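Long-range contacts in cell division protein FtsI/penicillin binding protein 2 (Legionella pneumophila subsp. pneumophila ATCC 43290, PDB 4ZTK), which probably cross-links peptidoglycan strands as a penicillin-binding D,D-transpeptidase of the cell division machinery: residues A[37-42]-A[283-288]; A[41-46]-A[66-71]; A[78-83]-A[134-139]; A[238-243]-A[302-307]; A[242-247]-A[267-272]. All blocks are in the same frame, centred on the assembly; numbering follows the deposited sequence.

Contact 1 (A[37-42]-A[283-288]); sequences KQYHAK and GYFSKN
G283 packs its CA against A41 CB at 3.8 Å, where the chain leaving helix 22-38 turns toward strand 43-49. The same CA makes a CA-H...O contact with Y39 O. One residue on, Y284 N donates to Y39 O over 2.9 Å; at 161° the bond is fairly straight, and it arrives in the carbonyl plane on a lone pair. The traffic is two-way, because Y39 CA turns its hydrogen to Y284 O at 3.4 Å. Y284 CG stands between its own backbone N and carbonyl carbon (chi1 71°), the crowded position. The Y284 ring lies beside H40, the residue that ends the helix. It is nearly parallel to the imidazole, planes 24° apart, but strongly offset, with centroids 5.1 Å from each other and little of one ring above the other; Y284 CE1 meets H40 CB at 3.6 Å. F285 opens strand 285-287. Its CB rests on Y39 CD1 at 4.2 Å, and its ring passes obliquely by the extended Q38 chain, CE1 lying 3.6 Å from Q38 NE2. The hydroxyl of Y39 is held by L298 O of helix 295-310, and P301 and V302 of the same helix pack against the Y39 side chain. H40, with positive phi, closes the helix in a Schellman motif. Carbonyls at such a helix end run out of intrahelical donors, and Y39 O finds one in Y284 N, so the contact centres on a backbone bond at the helix C terminus, flanked by aromatic rings.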
# COMPACT_ATOMS: atom_id res chain seq x y z
N LYS A 37 1.97 3.09 20.42
CA LYS A 37 1.58 3.03 21.83
C LYS A 37 0.07 2.85 21.98
O LYS A 37 -0.38 2.03 22.79
CB LYS A 37 2.04 4.28 22.57
CG LYS A 37 1.55 4.35 24.01
CD LYS A 37 2.31 5.38 24.82
CE LYS A 37 1.89 5.36 26.29
NZ LYS A 37 0.47 5.80 26.47
N GLN A 38 -0.70 3.60 21.21
CA GLN A 38 -2.16 3.55 21.28
C GLN A 38 -2.71 2.18 20.88
O GLN A 38 -3.71 1.72 21.42
CB GLN A 38 -2.77 4.64 20.40
CG GLN A 38 -4.29 4.64 20.36
CD GLN A 38 -4.85 5.92 19.77
OE1 GLN A 38 -4.13 6.91 19.61
NE2 GLN A 38 -6.14 5.92 19.46
N TYR A 39 -2.02 1.52 19.95
CA TYR A 39 -2.47 0.24 19.42
C TYR A 39 -1.82 -0.93 20.13
O TYR A 39 -2.03 -2.08 19.75
CB TYR A 39 -2.14 0.15 17.92
CG TYR A 39 -2.92 1.09 17.03
CD1 TYR A 39 -4.18 1.55 17.39
CD2 TYR A 39 -2.40 1.50 15.81
CE1 TYR A 39 -4.90 2.40 16.56
CE2 TYR A 39 -3.11 2.35 14.97
CZ TYR A 39 -4.35 2.80 15.35
OH TYR A 39 -5.05 3.64 14.53
N HIS A 40 -1.02 -0.64 21.16
CA HIS A 40 -0.22 -1.66 21.84
C HIS A 40 0.53 -2.52 20.83
O HIS A 40 0.65 -3.72 21.00
CB HIS A 40 -1.10 -2.55 22.71
CG HIS A 40 -1.91 -1.81 23.73
ND1 HIS A 40 -3.26 -1.57 23.59
CD2 HIS A 40 -1.55 -1.24 24.91
CE1 HIS A 40 -3.70 -0.90 24.63
NE2 HIS A 40 -2.68 -0.68 25.45
N ALA A 41 1.01 -1.89 19.76
CA ALA A 41 1.61 -2.62 18.65
C ALA A 41 3.03 -3.07 18.97
O ALA A 41 3.72 -2.46 19.78
CB ALA A 41 1.60 -1.77 17.40
N LYS A 42 3.45 -4.15 18.33
CA LYS A 42 4.83 -4.60 18.45
C LYS A 42 5.75 -3.58 17.79
O LYS A 42 6.80 -3.23 18.34
CB LYS A 42 5.00 -5.98 17.80
CG LYS A 42 6.41 -6.54 17.93
CD LYS A 42 6.51 -7.93 17.31
CE LYS A 42 7.92 -8.48 17.43
NZ LYS A 42 8.09 -9.74 16.66
N GLY A 283 -0.87 -4.67 16.09
CA GLY A 283 -1.64 -3.66 16.78
C GLY A 283 -3.09 -4.09 16.95
O GLY A 283 -3.56 -5.00 16.25
N TYR A 284 -3.79 -3.46 17.88
CA TYR A 284 -5.22 -3.67 18.05
C TYR A 284 -5.82 -2.50 18.81
O TYR A 284 -5.13 -1.82 19.56
CB TYR A 284 -5.50 -4.97 18.80
CG TYR A 284 -5.13 -4.93 20.27
CD1 TYR A 284 -3.83 -5.16 20.68
CD2 TYR A 284 -6.09 -4.66 21.24
CE1 TYR A 284 -3.48 -5.13 22.02
CE2 TYR A 284 -5.75 -4.63 22.58
CZ TYR A 284 -4.45 -4.86 22.96
OH TYR A 284 -4.11 -4.82 24.30
N PHE A 285 -7.12 -2.30 18.62
CA PHE A 285 -7.84 -1.25 19.33
C PHE A 285 -9.23 -1.75 19.67
O PHE A 285 -9.90 -2.38 18.85
CB PHE A 285 -7.92 0.02 18.47
CG PHE A 285 -8.36 1.24 19.23
CD1 PHE A 285 -7.47 1.93 20.03
CD2 PHE A 285 -9.67 1.69 19.13
CE1 PHE A 285 -7.88 3.06 20.73
CE2 PHE A 285 -10.08 2.82 19.83
CZ PHE A 285 -9.18 3.50 20.63
N SER A 286 -9.67 -1.48 20.90
CA SER A 286 -10.98 -1.94 21.34
C SER A 286 -12.05 -0.86 21.24
O SER A 286 -11.96 0.18 21.88
CB SER A 286 -10.91 -2.47 22.78
OG SER A 286 -10.15 -3.67 22.85
N LYS A 287 -13.05 -1.11 20.41
CA LYS A 287 -14.27 -0.31 20.43
C LYS A 287 -15.37 -1.19 20.99
O LYS A 287 -15.78 -2.17 20.36
CB LYS A 287 -14.61 0.20 19.03
CG LYS A 287 -13.70 1.33 18.56
CD LYS A 287 -14.12 1.89 17.21
CE LYS A 287 -13.26 3.08 16.81
NZ LYS A 287 -13.55 3.57 15.44
N ASN A 288 -15.84 -0.83 22.19
CA ASN A 288 -16.64 -1.72 23.05
C ASN A 288 -16.19 -3.18 23.05
O ASN A 288 -15.15 -3.51 23.63
CB ASN A 288 -18.16 -1.58 22.82
CG ASN A 288 -18.53 -1.39 21.36
OD1 ASN A 288 -18.56 -2.34 20.58
ND2 ASN A 288 -18.83 -0.15 20.99

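Contact 2 (A[41-46]-A[66-71]); sequences AKSGVI and KGLESW
S43 OG is gripped by two groups from different parts of the chain: W71 NE1 donates to it over 2.9 Å, and E281 OE2 of strand 274-281 is bonded to it as well. The indole bond bends to 155° at the hydrogen and leaves nearly in the ring plane, so S43 sits at the edge of the tryptophan. One face of the ring is met by V45, the next residue of strand 43-49 on that side. V45 CG1 stands between the backbone N and carbonyl carbon (chi1 53°) and forms a CH-pi contact, 3.8 Å from the centroid of the five-membered ring and 18° off its normal. V45 CB lies 3.7 Å from W71 CG. Earlier in the loop, L68 CD2 wedges against two residues together, 3.8 Å from S43 CB and 3.8 Å from K42 CE on the extended lysine chain. The pairing with strand 274-281 is broken by a classic beta bulge, in which E281 lies across from both K42 and S43. R74 adds a cation-pi contact to W71, and F76 meets its ring edge-to-face. With the N-H tied to S43 and a methyl over one face, both the position and the rotation of the buried indole are set, and the loop after strand 56-63 is pinned to the sheet.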
# COMPACT_ATOMS: atom_id res chain seq x y z
N ALA A 41 1.01 -1.89 19.76
CA ALA A 41 1.61 -2.62 18.65
C ALA A 41 3.03 -3.07 18.97
O ALA A 41 3.72 -2.46 19.78
CB ALA A 41 1.60 -1.77 17.40
N LYS A 42 3.45 -4.15 18.33
CA LYS A 42 4.83 -4.60 18.45
C LYS A 42 5.75 -3.58 17.79
O LYS A 42 6.80 -3.23 18.34
CB LYS A 42 5.00 -5.98 17.80
CG LYS A 42 6.41 -6.54 17.93
CD LYS A 42 6.51 -7.93 17.31
CE LYS A 42 7.92 -8.48 17.43
NZ LYS A 42 8.09 -9.74 16.66
N SER A 43 5.36 -3.11 16.61
CA SER A 43 6.08 -2.05 15.93
C SER A 43 5.19 -1.33 14.93
O SER A 43 4.05 -1.72 14.70
CB SER A 43 7.32 -2.59 15.21
OG SER A 43 6.94 -3.30 14.03
N GLY A 44 5.73 -0.28 14.32
CA GLY A 44 5.00 0.43 13.29
C GLY A 44 5.93 1.32 12.51
O GLY A 44 6.99 1.71 13.01
N VAL A 45 5.54 1.65 11.29
CA VAL A 45 6.37 2.48 10.43
C VAL A 45 5.48 3.35 9.54
O VAL A 45 4.41 2.92 9.12
CB VAL A 45 7.31 1.62 9.55
CG1 VAL A 45 6.52 0.56 8.79
CG2 VAL A 45 8.12 2.49 8.58
N ILE A 46 5.91 4.59 9.30
CA ILE A 46 5.29 5.45 8.31
C ILE A 46 6.34 5.97 7.35
O ILE A 46 7.41 6.42 7.77
CB ILE A 46 4.58 6.65 8.96
CG1 ILE A 46 3.50 6.19 9.93
CG2 ILE A 46 3.97 7.54 7.89
CD1 ILE A 46 2.88 7.32 10.71
N LYS A 66 12.91 -5.09 22.02
CA LYS A 66 14.24 -5.16 21.44
C LYS A 66 14.31 -6.15 20.29
O LYS A 66 13.36 -6.88 20.02
CB LYS A 66 15.24 -5.60 22.51
CG LYS A 66 15.09 -7.06 22.92
CD LYS A 66 16.12 -7.48 23.96
CE LYS A 66 16.13 -8.99 24.14
NZ LYS A 66 14.80 -9.53 24.53
N GLY A 67 15.45 -6.16 19.60
CA GLY A 67 15.78 -7.21 18.66
C GLY A 67 15.09 -7.18 17.31
O GLY A 67 15.47 -7.94 16.41
N LEU A 68 14.09 -6.32 17.15
CA LEU A 68 13.39 -6.23 15.87
C LEU A 68 14.30 -5.71 14.77
O LEU A 68 15.10 -4.80 14.98
CB LEU A 68 12.16 -5.32 15.98
CG LEU A 68 10.89 -5.89 16.61
CD1 LEU A 68 10.74 -5.37 18.04
CD2 LEU A 68 9.67 -5.55 15.77
N GLU A 69 14.18 -6.31 13.59
CA GLU A 69 14.84 -5.76 12.41
C GLU A 69 14.14 -4.47 12.04
O GLU A 69 12.92 -4.37 12.11
CB GLU A 69 14.77 -6.74 11.24
CG GLU A 69 15.33 -6.17 9.95
CD GLU A 69 15.18 -7.11 8.77
OE1 GLU A 69 15.73 -6.81 7.69
OE2 GLU A 69 14.50 -8.15 8.93
N SER A 70 14.92 -3.46 11.66
CA SER A 70 14.35 -2.19 11.25
C SER A 70 13.48 -2.35 10.01
O SER A 70 13.78 -3.16 9.13
CB SER A 70 15.46 -1.18 10.98
OG SER A 70 14.92 -0.02 10.35
N TRP A 71 12.41 -1.56 9.93
CA TRP A 71 11.59 -1.52 8.73
C TRP A 71 12.32 -0.89 7.56
O TRP A 71 11.80 -0.85 6.44
CB TRP A 71 10.29 -0.76 9.00
CG TRP A 71 9.31 -1.52 9.83
CD1 TRP A 71 9.08 -1.37 11.16
CD2 TRP A 71 8.44 -2.56 9.37
NE1 TRP A 71 8.11 -2.26 11.57
CE2 TRP A 71 7.70 -2.99 10.49
CE3 TRP A 71 8.21 -3.16 8.13
CZ2 TRP A 71 6.75 -4.01 10.40
CZ3 TRP A 71 7.26 -4.16 8.05
CH2 TRP A 71 6.54 -4.58 9.18

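Contact 3 (A[78-83]-A[134-139]); sequences PGSTIK and SINVCL
K83 and L139 form the tight half of this contact, the lysine chain lying obliquely against the leucine with K83 CG 3.7 Å from L139 CG. K83 CD continues past S134 OG, and then the chain bends at its end (chi4 61°), carrying NZ toward the polar half. There NZ donates to N136 OD1 at 2.8 Å and to S80 OG at 3.0 Å. The lysine meets the asparagine side chain at about a right angle, and NZ approaches OD1 from 25° out of the amide plane. Beyond this point the packing gives way to water. A water molecule sits 3.0 Å from S80 OG, 3.0 Å from S134 OG and 2.9 Å from N136 OD1, linking three side chains; S80 CB also touches S134 OG at 3.5 Å. A bound 2-[N-cyclohexylamino]ethane sulfonic acid, probably from the crystallisation liquor, also bonds to S134 OG and only weakly to S80 OG. The spacing of S80 and K83 fits the SxxK motif of penicillin-binding proteins, where the serine is the acylated nucleophile, and S134 to N136 fit the companion SxN motif, so this is probably the active site. S134, with positive phi, ends helix 127-133 in a Schellman motif, and I135 occupies the N-cap position of helix 136-146. The cluster thus lies where the start of helix 83-92 meets that helix junction, with A180 O of helix 172-181 weakly bonded to K83 NZ and K248 of edge strand 246-253, from the probable KTG motif, bonded to S134 OG.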
# COMPACT_ATOMS: atom_id res chain seq x y z
N PRO A 78 2.80 -7.67 0.77
CA PRO A 78 1.99 -6.46 0.66
C PRO A 78 0.51 -6.74 0.89
O PRO A 78 -0.26 -5.80 1.10
CB PRO A 78 2.22 -6.03 -0.79
CG PRO A 78 2.43 -7.32 -1.52
CD PRO A 78 3.20 -8.19 -0.55
N GLY A 79 0.12 -8.01 0.84
CA GLY A 79 -1.28 -8.38 0.97
C GLY A 79 -2.13 -7.66 -0.06
O GLY A 79 -1.70 -7.47 -1.20
N SER A 80 -3.32 -7.23 0.35
CA SER A 80 -4.27 -6.62 -0.58
C SER A 80 -3.86 -5.25 -1.15
O SER A 80 -4.53 -4.73 -2.05
CB SER A 80 -5.67 -6.54 0.05
OG SER A 80 -6.16 -7.83 0.35
N THR A 81 -2.76 -4.66 -0.67
CA THR A 81 -2.26 -3.44 -1.31
C THR A 81 -1.70 -3.72 -2.71
O THR A 81 -1.42 -2.79 -3.46
CB THR A 81 -1.20 -2.69 -0.45
OG1 THR A 81 -0.03 -3.51 -0.27
CG2 THR A 81 -1.77 -2.32 0.92
N ILE A 82 -1.57 -5.00 -3.07
CA ILE A 82 -1.20 -5.38 -4.44
C ILE A 82 -2.38 -5.23 -5.41
O ILE A 82 -2.18 -5.06 -6.60
CB ILE A 82 -0.68 -6.83 -4.52
CG1 ILE A 82 0.06 -7.08 -5.84
CG2 ILE A 82 -1.83 -7.84 -4.43
CD1 ILE A 82 1.25 -6.22 -6.03
N LYS A 83 -3.60 -5.30 -4.88
CA LYS A 83 -4.81 -5.38 -5.70
C LYS A 83 -4.96 -4.29 -6.78
O LYS A 83 -5.35 -4.60 -7.90
CB LYS A 83 -6.07 -5.47 -4.83
CG LYS A 83 -6.29 -6.85 -4.20
CD LYS A 83 -7.51 -6.86 -3.28
CE LYS A 83 -7.96 -8.29 -2.94
NZ LYS A 83 -6.91 -9.08 -2.24
N SER A 134 -12.44 -4.83 -1.25
CA SER A 134 -11.30 -5.75 -1.19
C SER A 134 -11.74 -7.21 -1.27
O SER A 134 -11.42 -8.02 -0.39
CB SER A 134 -10.46 -5.49 0.06
OG SER A 134 -9.14 -5.95 -0.12
N ILE A 135 -12.46 -7.55 -2.33
CA ILE A 135 -13.03 -8.89 -2.50
C ILE A 135 -12.02 -9.83 -3.16
O ILE A 135 -11.73 -9.71 -4.35
CB ILE A 135 -14.32 -8.83 -3.32
CG1 ILE A 135 -15.30 -7.84 -2.68
CG2 ILE A 135 -14.95 -10.22 -3.45
CD1 ILE A 135 -16.68 -7.85 -3.29
N ASN A 136 -11.49 -10.76 -2.36
CA ASN A 136 -10.42 -11.64 -2.79
C ASN A 136 -10.74 -12.50 -4.02
O ASN A 136 -9.98 -12.53 -4.98
CB ASN A 136 -9.97 -12.55 -1.64
CG ASN A 136 -9.23 -11.79 -0.55
OD1 ASN A 136 -8.72 -10.69 -0.78
ND2 ASN A 136 -9.15 -12.38 0.64
N VAL A 137 -11.88 -13.20 -3.98
CA VAL A 137 -12.23 -14.11 -5.06
C VAL A 137 -12.30 -13.39 -6.41
O VAL A 137 -11.86 -13.92 -7.42
CB VAL A 137 -13.55 -14.88 -4.76
CG1 VAL A 137 -14.02 -15.65 -5.99
CG2 VAL A 137 -13.34 -15.83 -3.59
N CYS A 138 -12.82 -12.16 -6.40
CA CYS A 138 -12.92 -11.38 -7.64
C CYS A 138 -11.56 -10.98 -8.20
O CYS A 138 -11.31 -11.15 -9.40
CB CYS A 138 -13.81 -10.15 -7.45
SG CYS A 138 -15.56 -10.54 -7.15
N LEU A 139 -10.69 -10.44 -7.35
CA LEU A 139 -9.36 -10.05 -7.81
C LEU A 139 -8.55 -11.25 -8.27
O LEU A 139 -7.76 -11.16 -9.22
CB LEU A 139 -8.60 -9.26 -6.74
CG LEU A 139 -8.71 -7.74 -6.84
CD1 LEU A 139 -8.12 -7.24 -8.16
CD2 LEU A 139 -10.16 -7.29 -6.70
O HOH W 1 -8.88 -8.60 1.27

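Contact 4 (A[238-243]-A[302-307]); sequences AVIPGV and VFRNVA
A238 and I240 lean on one side of helix 295-310, the C-terminal helix that packs across the antiparallel sheet of the transpeptidase domain. Their loop leads from helix 216-231 toward strand 246-253 and reverses in a type II beta turn from I240 to V243, closed by V243 N donating to I240 O. The helix meets it with F303, R304 and A307. The A238 methyl comes obliquely to the F303 ring, 4.2 Å from CD1, while F263 of strand 259-267 meets that ring edge-to-face. R304 CB is directed at the loop and lies 4.1 Å from A238 CA, where the two backbones are nearest. With CG anti to the backbone N (chi1 179°) and the chain extended as far as NE, the arginine runs out past the V239 peptide. Its side chain and that of I240 cross at a slant, R304 CG 4.0 Å from I240 CG1. V239 CB points away from the helix, and the V239 carbonyl oxygen lies 3.3 Å from R304 NE. The contact is therefore largely apolar, between the loop and one side of the helix, with R304 partly exposed. In I240, chi1 of -59° sets CG1 beside R304, and an anti chi2 (169°) carries CD1 onward. That branch finishes one turn further along the helix, where I240 CD1 touches A307 CB at 3.9 Å.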
# COMPACT_ATOMS: atom_id res chain seq x y z
N ALA A 238 -9.93 7.02 6.25
CA ALA A 238 -8.94 7.92 5.66
C ALA A 238 -9.59 9.13 4.99
O ALA A 238 -8.89 9.97 4.42
CB ALA A 238 -8.06 7.17 4.66
N VAL A 239 -10.92 9.21 5.05
CA VAL A 239 -11.64 10.31 4.40
C VAL A 239 -11.29 11.67 5.00
O VAL A 239 -11.28 11.83 6.21
CB VAL A 239 -13.16 10.10 4.47
CG1 VAL A 239 -13.91 11.40 4.16
CG2 VAL A 239 -13.60 8.98 3.53
N ILE A 240 -11.01 12.64 4.14
CA ILE A 240 -10.81 14.03 4.57
C ILE A 240 -11.74 14.94 3.79
O ILE A 240 -11.56 15.11 2.58
CB ILE A 240 -9.37 14.50 4.34
CG1 ILE A 240 -8.38 13.61 5.10
CG2 ILE A 240 -9.23 15.95 4.75
CD1 ILE A 240 -6.93 13.86 4.70
N PRO A 241 -12.73 15.53 4.46
CA PRO A 241 -13.68 16.44 3.81
C PRO A 241 -12.97 17.53 3.01
O PRO A 241 -12.14 18.26 3.54
CB PRO A 241 -14.42 17.06 5.00
CG PRO A 241 -14.39 16.00 6.04
CD PRO A 241 -13.05 15.34 5.89
N GLY A 242 -13.30 17.61 1.72
CA GLY A 242 -12.76 18.65 0.86
C GLY A 242 -11.43 18.28 0.23
O GLY A 242 -10.86 19.06 -0.53
N VAL A 243 -10.92 17.10 0.57
CA VAL A 243 -9.65 16.63 0.01
C VAL A 243 -9.80 15.19 -0.47
O VAL A 243 -10.02 14.28 0.33
CB VAL A 243 -8.51 16.71 1.05
CG1 VAL A 243 -7.20 16.33 0.40
CG2 VAL A 243 -8.43 18.11 1.66
N VAL A 302 -4.34 6.53 10.81
CA VAL A 302 -3.00 7.08 10.98
C VAL A 302 -2.59 7.85 9.72
O VAL A 302 -2.08 8.97 9.81
CB VAL A 302 -1.96 5.99 11.31
CG1 VAL A 302 -0.56 6.58 11.34
CG2 VAL A 302 -2.29 5.33 12.65
N PHE A 303 -2.83 7.24 8.56
CA PHE A 303 -2.66 7.90 7.27
C PHE A 303 -3.36 9.26 7.26
O PHE A 303 -2.79 10.27 6.85
CB PHE A 303 -3.23 7.00 6.17
CG PHE A 303 -3.17 7.58 4.77
CD1 PHE A 303 -4.10 8.52 4.35
CD2 PHE A 303 -2.23 7.13 3.86
CE1 PHE A 303 -4.06 9.03 3.06
CE2 PHE A 303 -2.19 7.63 2.56
CZ PHE A 303 -3.11 8.58 2.16
N ARG A 304 -4.62 9.27 7.70
CA ARG A 304 -5.43 10.48 7.73
C ARG A 304 -4.78 11.60 8.55
O ARG A 304 -4.71 12.75 8.11
CB ARG A 304 -6.81 10.18 8.29
CG ARG A 304 -7.73 11.41 8.38
CD ARG A 304 -8.97 11.12 9.21
NE ARG A 304 -9.92 12.23 9.18
CZ ARG A 304 -10.79 12.49 10.14
NH1 ARG A 304 -10.84 11.73 11.23
NH2 ARG A 304 -11.62 13.52 10.02
N ASN A 305 -4.29 11.26 9.74
CA ASN A 305 -3.69 12.26 10.62
C ASN A 305 -2.42 12.86 10.03
O ASN A 305 -2.20 14.06 10.13
CB ASN A 305 -3.43 11.68 12.02
CG ASN A 305 -4.70 11.30 12.74
OD1 ASN A 305 -5.77 11.87 12.49
ND2 ASN A 305 -4.60 10.34 13.66
N VAL A 306 -1.59 12.01 9.43
CA VAL A 306 -0.36 12.50 8.80
C VAL A 306 -0.71 13.39 7.61
O VAL A 306 -0.14 14.47 7.45
CB VAL A 306 0.54 11.34 8.34
CG1 VAL A 306 1.69 11.86 7.50
CG2 VAL A 306 1.05 10.56 9.54
N ALA A 307 -1.65 12.93 6.80
CA ALA A 307 -2.11 13.67 5.63
C ALA A 307 -2.65 15.05 5.99
O ALA A 307 -2.35 16.04 5.32
CB ALA A 307 -3.17 12.88 4.87

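Contact 5 (A[242-247]-A[267-272]); sequences GVSVAG and VPADNP
S244 O is the main acceptor here, taking the A269 N-H over 2.8 Å at 155°. The donor stands above the carbonyl plane, 43° out of it. P268 CA adds a CA-H...O contact to the same oxygen at 3.4 Å. The A269 N-H has a second, weak partner in S244 OG, 3.2 Å away, because the serine hydroxyl stands between its own backbone N and carbonyl carbon (chi1 64°) and so lies beside the A269 amide. The S244 N-H is satisfied by a water 3.1 Å away, and this water donates in turn to D270 OD2; D270 is poorly ordered, so the bridge should be read with some caution. Apolar groups fill in on both sides of the polar line. V243, the last residue of the preceding turn, places CG1 3.6 Å from V267 CG2, and further along A246 CB rests on A269 CB at 3.9 Å. P268 follows a cis peptide bond, which turns the chain out of strand 259-267 immediately after V267. N223 and E227 of helix 216-231 pack on A269, and E227 also on S244. A246 and Y266 are backbone-bonded within the sheet, and the A269-S244 bond follows just beyond them. The arrangement is that of the open end of an antiparallel hairpin, strands 246-253 and 259-267, where pairing runs out into loops.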
# COMPACT_ATOMS: atom_id res chain seq x y z
N GLY A 242 -13.30 17.61 1.72
CA GLY A 242 -12.76 18.65 0.86
C GLY A 242 -11.43 18.28 0.23
O GLY A 242 -10.86 19.06 -0.53
N VAL A 243 -10.92 17.10 0.57
CA VAL A 243 -9.65 16.63 0.01
C VAL A 243 -9.80 15.19 -0.47
O VAL A 243 -10.02 14.28 0.33
CB VAL A 243 -8.51 16.71 1.05
CG1 VAL A 243 -7.20 16.33 0.40
CG2 VAL A 243 -8.43 18.11 1.66
N SER A 244 -9.69 14.98 -1.77
CA SER A 244 -9.84 13.63 -2.32
C SER A 244 -8.64 12.76 -1.94
O SER A 244 -7.49 13.13 -2.16
CB SER A 244 -10.04 13.67 -3.83
OG SER A 244 -8.89 14.18 -4.48
N VAL A 245 -8.93 11.61 -1.36
CA VAL A 245 -7.89 10.70 -0.91
C VAL A 245 -7.99 9.38 -1.67
O VAL A 245 -9.07 8.80 -1.79
CB VAL A 245 -8.01 10.41 0.60
CG1 VAL A 245 -6.87 9.53 1.07
CG2 VAL A 245 -8.03 11.72 1.39
N ALA A 246 -6.85 8.92 -2.19
CA ALA A 246 -6.78 7.63 -2.87
C ALA A 246 -5.97 6.69 -2.00
O ALA A 246 -4.88 7.05 -1.55
CB ALA A 246 -6.12 7.79 -4.22
N GLY A 247 -6.48 5.49 -1.74
CA GLY A 247 -5.75 4.54 -0.93
C GLY A 247 -6.31 3.14 -0.88
O GLY A 247 -7.46 2.89 -1.26
N VAL A 267 -2.22 11.76 -1.85
CA VAL A 267 -3.12 12.87 -1.56
C VAL A 267 -2.49 14.19 -2.00
O VAL A 267 -1.28 14.37 -1.90
CB VAL A 267 -3.44 12.92 -0.03
CG1 VAL A 267 -2.20 13.22 0.78
CG2 VAL A 267 -4.53 13.93 0.28
N PRO A 268 -3.30 15.12 -2.57
CA PRO A 268 -4.70 14.95 -3.01
C PRO A 268 -4.74 14.02 -4.21
O PRO A 268 -3.80 14.02 -4.99
CB PRO A 268 -5.12 16.37 -3.42
CG PRO A 268 -4.14 17.28 -2.74
CD PRO A 268 -2.85 16.51 -2.73
N ALA A 269 -5.81 13.25 -4.37
CA ALA A 269 -5.87 12.26 -5.44
C ALA A 269 -5.77 12.89 -6.83
O ALA A 269 -5.12 12.34 -7.72
CB ALA A 269 -7.12 11.42 -5.33
N ASP A 270 -6.41 14.04 -7.00
CA ASP A 270 -6.50 14.71 -8.30
C ASP A 270 -5.17 15.31 -8.76
O ASP A 270 -4.95 15.49 -9.96
CB ASP A 270 -7.59 15.79 -8.28
CG ASP A 270 -7.44 16.74 -7.10
OD1 ASP A 270 -7.65 17.96 -7.29
OD2 ASP A 270 -7.12 16.27 -5.99
N ASN A 271 -4.30 15.62 -7.81
CA ASN A 271 -2.97 16.13 -8.12
C ASN A 271 -2.04 15.92 -6.94
O ASN A 271 -1.76 16.84 -6.19
CB ASN A 271 -3.04 17.62 -8.48
CG ASN A 271 -1.80 18.10 -9.20
OD1 ASN A 271 -0.68 17.80 -8.80
ND2 ASN A 271 -2.00 18.84 -10.29
N PRO A 272 -1.55 14.68 -6.79
CA PRO A 272 -0.86 14.19 -5.59
C PRO A 272 0.29 15.07 -5.14
O PRO A 272 1.06 15.55 -5.96
CB PRO A 272 -0.35 12.82 -6.02
CG PRO A 272 -1.34 12.38 -7.04
CD PRO A 272 -1.66 13.62 -7.81
O HOH W 2 -8.62 17.44 -3.39

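Overall arrangement
From the N terminus, helix 22-38 ends in contact 1, which closes a loop of 240 residues against the chain after strand 274-281. Contact 2 starts from the same stretch, sharing A41 and K42, and closes a short loop round strand 56-63. Contact 3 follows in series, nested inside contact 1, and joins the start of helix 83-92 to the junction of helices 127-133 and 136-146. Contacts 4 and 5 share G242 and V243: contact 5 closes round one hairpin and is nested within contact 1, whereas contact 4 reaches the C-terminal helix and crosses contact 1. That helix links them further, V302 touching Y39 and I46, and F303 touching V245.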